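Local coordinates for protein rhamnonate dehydratase (Gibberella zeae PH-1, PDB 3FXG) that probably dehydrates L-rhamnonate to its 2-keto-3-deoxy acid as a magnesium-dependent lyase of the enolase superfamily, at residues Leu164-Thr169 with Tyr330-Gln335. Residues are numbered along the deposited sequence; the frame is centred on the assembly and turned at random.
Sequences LDFYCT and YSYHFQ
An offset edge-to-face aromatic pair, Phe166 against Tyr332, together with the apolar packing of Leu164, sets a barrel strand against a short outer helix in the buried interior of the chain. The Phe166 edge turns toward the Tyr332 face, ring planes at 70° and centroids 5.3 Å apart. CE1 and CZ of Phe166 do the touching, and CE1 reaches to 3.4 Å from Tyr332 CE1. Both aromatic side chains hold CG anti to their carbonyl carbon (chi1 -67° for Phe166, -53° for Tyr332), which brings each ring in between strand and helix, where the two side chains meet at about a right angle. Leu164 comes in beside them: CD1 rests on the Tyr332 backbone, 3.7 Å from Tyr332 O, and both Leu164 methyls, CD1 and CD2, lie 3.9 Å from Gln335 CB. Strand 163-169 belongs to the TIM-barrel-like domain of the enolase superfamily; it runs parallel to strands 184-187 and 344-347, and helix 329-335, which leads into strand 344-347, packs against it, the short segments' axes 10.1 Å apart at closest approach. The aromatic pair is enclosed further by Leu375, which touches both side chains, by Phe181 on Phe166 and by Tyr346 on Tyr332. Gln335 offers the strand only the aliphatic start of its side chain; a bend at chi2 carries the amide elsewhere, and NE2 is hydrogen-bonded to the carbonyl oxygens of Phe343 and Val322. The Gln335 side chain is about 14 Å from the bound magnesium ion, whose site comprises Asp222, Glu248 and Glu275.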
# COMPACT_ATOMS: atom_id res chain seq x y z
N LEU A 164 31.06 14.00 25.18
CA LEU A 164 29.74 14.34 24.66
C LEU A 164 29.83 15.70 23.98
O LEU A 164 30.10 16.71 24.64
CB LEU A 164 28.72 14.42 25.80
CG LEU A 164 27.44 13.59 25.69
CD1 LEU A 164 26.49 14.03 26.81
CD2 LEU A 164 26.78 13.80 24.34
N ASP A 165 29.60 15.73 22.67
CA ASP A 165 29.65 16.98 21.91
C ASP A 165 28.27 17.65 21.85
O ASP A 165 27.25 16.98 21.65
CB ASP A 165 30.17 16.72 20.50
CG ASP A 165 31.61 16.24 20.49
OD1 ASP A 165 32.47 16.95 21.06
OD2 ASP A 165 31.89 15.17 19.93
N PHE A 166 28.26 18.97 22.03
CA PHE A 166 27.03 19.74 22.04
C PHE A 166 26.89 20.73 20.89
O PHE A 166 27.88 21.20 20.33
CB PHE A 166 26.92 20.60 23.31
CG PHE A 166 26.75 19.82 24.58
CD1 PHE A 166 25.64 20.05 25.38
CD2 PHE A 166 27.72 18.93 25.01
CE1 PHE A 166 25.50 19.39 26.61
CE2 PHE A 166 27.59 18.26 26.23
CZ PHE A 166 26.48 18.50 27.03
N TYR A 167 25.65 21.05 20.56
CA TYR A 167 25.36 22.08 19.58
C TYR A 167 24.62 23.08 20.47
O TYR A 167 24.06 22.70 21.49
CB TYR A 167 24.49 21.55 18.43
CG TYR A 167 23.06 21.18 18.76
CD1 TYR A 167 22.06 22.15 18.81
CD2 TYR A 167 22.69 19.85 18.95
CE1 TYR A 167 20.73 21.81 19.03
CE2 TYR A 167 21.37 19.49 19.18
CZ TYR A 167 20.39 20.48 19.21
OH TYR A 167 19.08 20.13 19.42
N CYS A 168 24.64 24.36 20.11
CA CYS A 168 24.01 25.36 20.96
C CYS A 168 22.75 25.96 20.37
O CYS A 168 22.75 26.43 19.23
CB CYS A 168 25.03 26.47 21.25
SG CYS A 168 24.45 27.74 22.39
N THR A 169 21.67 25.94 21.16
CA THR A 169 20.39 26.50 20.73
C THR A 169 20.28 27.91 21.29
O THR A 169 20.32 28.12 22.51
CB THR A 169 19.20 25.66 21.24
OG1 THR A 169 19.33 24.32 20.76
CG2 THR A 169 17.89 26.25 20.74
N TYR A 330 20.18 14.92 33.28
CA TYR A 330 19.23 13.83 33.03
C TYR A 330 19.41 13.33 31.60
O TYR A 330 19.17 12.16 31.32
CB TYR A 330 17.80 14.31 33.27
CG TYR A 330 17.60 14.91 34.63
CD1 TYR A 330 18.08 14.26 35.77
CD2 TYR A 330 16.97 16.15 34.79
CE1 TYR A 330 17.93 14.83 37.04
CE2 TYR A 330 16.82 16.72 36.05
CZ TYR A 330 17.31 16.06 37.17
OH TYR A 330 17.19 16.62 38.41
N SER A 331 19.82 14.22 30.71
CA SER A 331 20.04 13.84 29.33
C SER A 331 21.51 13.47 29.10
O SER A 331 21.80 12.59 28.29
CB SER A 331 19.63 14.97 28.38
OG SER A 331 20.20 16.21 28.78
N TYR A 332 22.42 14.11 29.81
CA TYR A 332 23.84 13.80 29.64
C TYR A 332 24.13 12.34 29.95
O TYR A 332 24.81 11.66 29.18
CB TYR A 332 24.72 14.69 30.54
CG TYR A 332 24.46 16.17 30.40
CD1 TYR A 332 23.86 16.69 29.25
CD2 TYR A 332 24.80 17.06 31.42
CE1 TYR A 332 23.61 18.05 29.12
CE2 TYR A 332 24.56 18.42 31.30
CZ TYR A 332 23.96 18.91 30.14
OH TYR A 332 23.69 20.25 30.01
N HIS A 333 23.61 11.85 31.07
CA HIS A 333 23.85 10.47 31.45
C HIS A 333 23.27 9.49 30.44
O HIS A 333 23.79 8.40 30.25
CB HIS A 333 23.27 10.19 32.84
CG HIS A 333 24.14 10.67 33.97
ND1 HIS A 333 24.30 12.01 34.27
CD2 HIS A 333 24.89 9.99 34.87
CE1 HIS A 333 25.11 12.13 35.31
NE2 HIS A 333 25.48 10.92 35.69
N PHE A 334 22.18 9.90 29.80
CA PHE A 334 21.55 9.06 28.80
C PHE A 334 22.35 9.06 27.49
O PHE A 334 22.69 8.01 26.96
CB PHE A 334 20.12 9.54 28.53
CG PHE A 334 19.43 8.79 27.44
CD1 PHE A 334 19.01 7.48 27.63
CD2 PHE A 334 19.23 9.39 26.20
CE1 PHE A 334 18.39 6.78 26.60
CE2 PHE A 334 18.62 8.69 25.16
CZ PHE A 334 18.20 7.38 25.36
N GLN A 335 22.64 10.26 26.98
CA GLN A 335 23.38 10.40 25.73
C GLN A 335 24.74 9.73 25.70
O GLN A 335 25.17 9.22 24.67
CB GLN A 335 23.58 11.88 25.38
CG GLN A 335 22.34 12.60 24.89
CD GLN A 335 21.57 11.78 23.87
OE1 GLN A 335 20.88 10.82 24.23
NE2 GLN A 335 21.67 12.14 22.60